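Local atomic coordinates of Ps01740 (Pseudomonas sp. UW4, PDB entry 5UIF), a protein that is a tautomerase-superfamily homologue of cis-3-chloroacrylic acid dehalogenase and probably hydrolyses the carbon-chlorine bond of small haloacrylate substrates. Residues 50-54 against 55-59; 75-78 against 79-83. All coordinates share one frame; numbering follows the deposited sequence.

Contact 1: 50-54 against 55-59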
loop_
_atom_site.group_PDB
_atom_site.type_symbol
_atom_site.label_atom_id
_atom_site.label_comp_id
_atom_site.label_asym_id
_atom_site.label_seq_id
_atom_site.Cartn_x
_atom_site.Cartn_y
_atom_site.Cartn_z
ATOM N N SER A 50 -16.315 4.806 -0.168
ATOM C CA SER A 50 -14.928 5.162 -0.449
ATOM C C SER A 50 -14.286 4.144 -1.385
ATOM O O SER A 50 -13.092 4.216 -1.675
ATOM C CB SER A 50 -14.123 5.269 0.848
ATOM O OG SER A 50 -14.702 6.217 1.728
ATOM N N ALA A 51 -15.089 3.193 -1.850
ATOM C CA ALA A 51 -14.632 2.200 -2.814
ATOM C C ALA A 51 -15.422 2.335 -4.111
ATOM O O ALA A 51 -16.652 2.269 -4.106
ATOM C CB ALA A 51 -14.769 0.797 -2.246
ATOM N N PHE A 52 -14.717 2.526 -5.219
ATOM C CA PHE A 52 -15.374 2.774 -6.496
ATOM C C PHE A 52 -14.940 1.801 -7.585
ATOM O O PHE A 52 -13.779 1.400 -7.654
ATOM C CB PHE A 52 -15.112 4.210 -6.957
ATOM C CG PHE A 52 -15.773 5.252 -6.102
ATOM C CD1 PHE A 52 -15.172 5.696 -4.936
ATOM C CD2 PHE A 52 -16.994 5.792 -6.468
ATOM C CE1 PHE A 52 -15.778 6.656 -4.149
ATOM C CE2 PHE A 52 -17.604 6.753 -5.685
ATOM C CZ PHE A 52 -16.996 7.186 -4.525
ATOM N N THR A 53 -15.894 1.426 -8.430
ATOM C CA THR A 53 -15.623 0.622 -9.614
ATOM C C THR A 53 -16.402 1.201 -10.789
ATOM O O THR A 53 -17.619 1.373 -10.707
ATOM C CB THR A 53 -16.004 -0.856 -9.408
ATOM O OG1 THR A 53 -15.220 -1.410 -8.344
ATOM C CG2 THR A 53 -15.760 -1.654 -10.679
ATOM N N ALA A 54 -15.688 1.506 -11.870
ATOM C CA ALA A 54 -16.262 2.172 -13.039
ATOM C C ALA A 54 -16.911 3.500 -12.657
ATOM O O ALA A 54 -17.976 3.852 -13.165
ATOM C CB ALA A 54 -17.268 1.263 -13.739
ATOM N N GLY A 55 -16.265 4.228 -11.751
ATOM C CA GLY A 55 -16.721 5.548 -11.354
ATOM C C GLY A 55 -17.877 5.553 -10.371
ATOM O O GLY A 55 -18.256 6.605 -9.856
ATOM N N GLN A 56 -18.438 4.379 -10.107
ATOM C CA GLN A 56 -19.586 4.269 -9.213
ATOM C C GLN A 56 -19.231 3.514 -7.937
ATOM O O GLN A 56 -18.313 2.694 -7.927
ATOM C CB GLN A 56 -20.751 3.579 -9.926
ATOM C CG GLN A 56 -21.201 4.282 -11.196
ATOM C CD GLN A 56 -21.691 5.694 -10.939
ATOM O OE1 GLN A 56 -22.294 5.977 -9.904
ATOM N NE2 GLN A 56 -21.429 6.591 -11.884
ATOM N N VAL A 57 -19.964 3.803 -6.866
ATOM C CA VAL A 57 -19.754 3.136 -5.585
ATOM C C VAL A 57 -19.948 1.631 -5.717
ATOM O O VAL A 57 -20.994 1.166 -6.170
ATOM C CB VAL A 57 -20.710 3.672 -4.500
ATOM C CG1 VAL A 57 -20.575 2.856 -3.222
ATOM C CG2 VAL A 57 -20.438 5.143 -4.231
ATOM N N ALA A 58 -18.928 0.876 -5.327
ATOM C CA ALA A 58 -18.988 -0.576 -5.387
ATOM C C ALA A 58 -18.256 -1.186 -4.201
ATOM O O ALA A 58 -17.732 -0.469 -3.348
ATOM C CB ALA A 58 -18.399 -1.079 -6.692
ATOM N N THR A 59 -18.218 -2.513 -4.151
ATOM C CA THR A 59 -17.527 -3.210 -3.073
ATOM C C THR A 59 -16.487 -4.197 -3.596
ATOM O O THR A 59 -16.638 -5.407 -3.425
ATOM C CB THR A 59 -18.521 -3.969 -2.173
ATOM O OG1 THR A 59 -19.263 -4.906 -2.964
ATOM C CG2 THR A 59 -19.486 -3.000 -1.507
#
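Phe52 lays its ring obliquely against Val57, CE2 meeting CG2 at 3.6 Å, at the non-hydrogen-bonded pair of a two-strand antiparallel hairpin. CG of Phe52 stands beside the backbone N (chi1 -68°), which carries the ring over the returning strand, where CD2 lies 3.5 Å from Gln56 C. The tight part is the ladder: Thr53 N gives its hydrogen to Gln56 O at 2.8 Å, and Ala58 N reaches Ala51 O at 2.9 Å. Gln56 N returns a longer bond of 3.2 Å to Thr53 O. A type I' turn from Thr53 to Gln56 closes the loop, and the positive phi of Gly55 suits a glycine. Beside the ladder, Ala58 CB packs 3.6 Å from Thr53 CB, while OG1 of Thr53 is hydrogen-bonded to His40 of the second subunit. The looser side is that of Gln56, an exposed chain bent at chi2 with its CG near Ala54 O; Val57, though exposed as well, still meets the Phe52 ring with one methyl. An alanine in place of Phe52 would probably leave Val57 CG2 without its aromatic neighbour and open a gap beside Gln18 of the second subunit. Since residues 51-53 also pair with a strand of that subunit, the backbone bonds fix the hairpin's shape while its first strand extends the sheet across the interface.

Contact 2: 75-78 against 79-83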
loop_
_atom_site.group_PDB
_atom_site.type_symbol
_atom_site.label_atom_id
_atom_site.label_comp_id
_atom_site.label_asym_id
_atom_site.label_seq_id
_atom_site.Cartn_x
_atom_site.Cartn_y
_atom_site.Cartn_z
ATOM N N THR A 75 4.905 -20.509 -10.256
ATOM C CA THR A 75 4.745 -20.429 -8.809
ATOM C C THR A 75 3.822 -19.274 -8.426
ATOM O O THR A 75 2.923 -19.434 -7.599
ATOM C CB THR A 75 6.103 -20.254 -8.104
ATOM O OG1 THR A 75 6.914 -21.413 -8.335
ATOM C CG2 THR A 75 5.913 -20.067 -6.608
ATOM N N ARG A 76 4.047 -18.116 -9.039
ATOM C CA ARG A 76 3.244 -16.929 -8.768
ATOM C C ARG A 76 1.784 -17.142 -9.150
ATOM O O ARG A 76 0.879 -16.847 -8.369
ATOM C CB ARG A 76 3.802 -15.723 -9.522
ATOM C CG ARG A 76 3.087 -14.418 -9.219
ATOM C CD ARG A 76 3.422 -13.362 -10.255
ATOM N NE ARG A 76 4.817 -13.439 -10.676
ATOM C CZ ARG A 76 5.825 -12.842 -10.048
ATOM N NH1 ARG A 76 7.062 -12.971 -10.507
ATOM N NH2 ARG A 76 5.595 -12.119 -8.960
ATOM N N HIS A 77 1.567 -17.652 -10.360
ATOM C CA HIS A 77 0.224 -17.915 -10.868
ATOM C C HIS A 77 -0.543 -18.867 -9.957
ATOM O O HIS A 77 -1.744 -18.697 -9.738
ATOM C CB HIS A 77 0.294 -18.492 -12.283
ATOM C CG HIS A 77 -1.032 -18.926 -12.825
ATOM N ND1 HIS A 77 -1.943 -18.042 -13.363
ATOM C CD2 HIS A 77 -1.603 -20.152 -12.908
ATOM C CE1 HIS A 77 -3.016 -18.705 -13.756
ATOM N NE2 HIS A 77 -2.836 -19.986 -13.491
ATOM N N ALA A 78 0.160 -19.865 -9.430
ATOM C CA ALA A 78 -0.440 -20.831 -8.518
ATOM C C ALA A 78 -0.907 -20.145 -7.239
ATOM O O ALA A 78 -1.946 -20.495 -6.679
ATOM C CB ALA A 78 0.546 -21.943 -8.197
ATOM N N ILE A 79 -0.135 -19.164 -6.786
ATOM C CA ILE A 79 -0.496 -18.388 -5.607
ATOM C C ILE A 79 -1.697 -17.497 -5.907
ATOM O O ILE A 79 -2.635 -17.420 -5.114
ATOM C CB ILE A 79 0.679 -17.522 -5.116
ATOM C CG1 ILE A 79 1.878 -18.403 -4.764
ATOM C CG2 ILE A 79 0.264 -16.692 -3.911
ATOM C CD1 ILE A 79 3.099 -17.629 -4.323
ATOM N N LEU A 80 -1.659 -16.831 -7.059
ATOM C CA LEU A 80 -2.752 -15.965 -7.497
ATOM C C LEU A 80 -4.078 -16.713 -7.569
ATOM O O LEU A 80 -5.089 -16.257 -7.029
ATOM C CB LEU A 80 -2.435 -15.355 -8.865
ATOM C CG LEU A 80 -1.451 -14.186 -8.917
ATOM C CD1 LEU A 80 -1.061 -13.889 -10.354
ATOM C CD2 LEU A 80 -2.064 -12.957 -8.272
ATOM N N ARG A 81 -4.061 -17.860 -8.239
ATOM C CA ARG A 81 -5.261 -18.664 -8.451
ATOM C C ARG A 81 -5.875 -19.162 -7.150
ATOM O O ARG A 81 -7.082 -19.041 -6.934
ATOM C CB ARG A 81 -4.940 -19.857 -9.353
ATOM C CG ARG A 81 -5.564 -19.770 -10.730
ATOM C CD ARG A 81 -7.076 -19.878 -10.641
ATOM N NE ARG A 81 -7.724 -19.412 -11.861
ATOM C CZ ARG A 81 -8.385 -18.265 -11.963
ATOM N NH1 ARG A 81 -8.495 -17.467 -10.909
ATOM N NH2 ARG A 81 -8.940 -17.917 -13.116
ATOM N N ALA A 82 -5.034 -19.725 -6.289
ATOM C CA ALA A 82 -5.489 -20.328 -5.042
ATOM C C ALA A 82 -6.135 -19.304 -4.115
ATOM O O ALA A 82 -7.197 -19.554 -3.548
ATOM C CB ALA A 82 -4.329 -21.019 -4.341
ATOM N N ILE A 83 -5.490 -18.151 -3.967
ATOM C CA ILE A 83 -6.014 -17.080 -3.126
ATOM C C ILE A 83 -7.366 -16.589 -3.639
ATOM O O ILE A 83 -8.300 -16.384 -2.862
ATOM C CB ILE A 83 -5.030 -15.892 -3.051
ATOM C CG1 ILE A 83 -3.761 -16.297 -2.299
ATOM C CG2 ILE A 83 -5.681 -14.692 -2.379
ATOM C CD1 ILE A 83 -2.722 -15.196 -2.223
#
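Ile79, Ala78 and His77 carry most of this one-turn contact within helix 73-91. Ile79 folds back along the preceding turn: CG1 stands beside its own backbone N (chi1 -59°) and comes within 3.2 Å of Thr75 O, while CD1 lies 4.4 Å from Thr75 CG2. Its N-H bonds to that same Thr75 oxygen at 3.2 Å, with an angle of 148° at the hydrogen. Ala78 takes part through its carbonyl, which accepts from Ala82 N at 3.2 Å and has the methyl of Ala82 close by. His77 O receives Arg81 N at 2.9 Å, and the two side chains lie side by side, pointing the same way. NE2 of His77 approaches Arg81 CG at 3.9 Å, so the ring meets the aliphatic stem, with the ring and guanidinium planes 58° apart. On the inner side Ile79 and Leu80 rest on Val102 of strand 98-105, as expected for the helix of a beta-alpha-beta unit, and Arg76 forms a salt bridge with Asp104. Four i to i+4 bonds tie residues 75-78 to 79-82; Ile79 and Leu80 meet the sheet, while His77 and Arg81 present polar groups on the exposed side, both packing on Met111 of the second subunit.

How the contacts relate
Contact 1 and contact 2 follow each other along the chain and do not touch, their centres about 26 Å apart and their nearest atoms about 14 Å. Each is partly buried, but contact 1 sits peripherally, about 19 Å from the centre of the chain, whereas contact 2 lies about 10 Å from it. They hold different elements: a small hairpin in one, a single helix laid on the main sheet in the other. Cross-strand bonds and a turn shape the first; in the second, i to i+4 bonds accompany apolar residues and a buried arginine within, polar ones outside. Both meet the second subunit, the hairpin through strand pairing and the helix through side-chain packing and a cation-pi contact of Arg76 with Trp109 of that subunit.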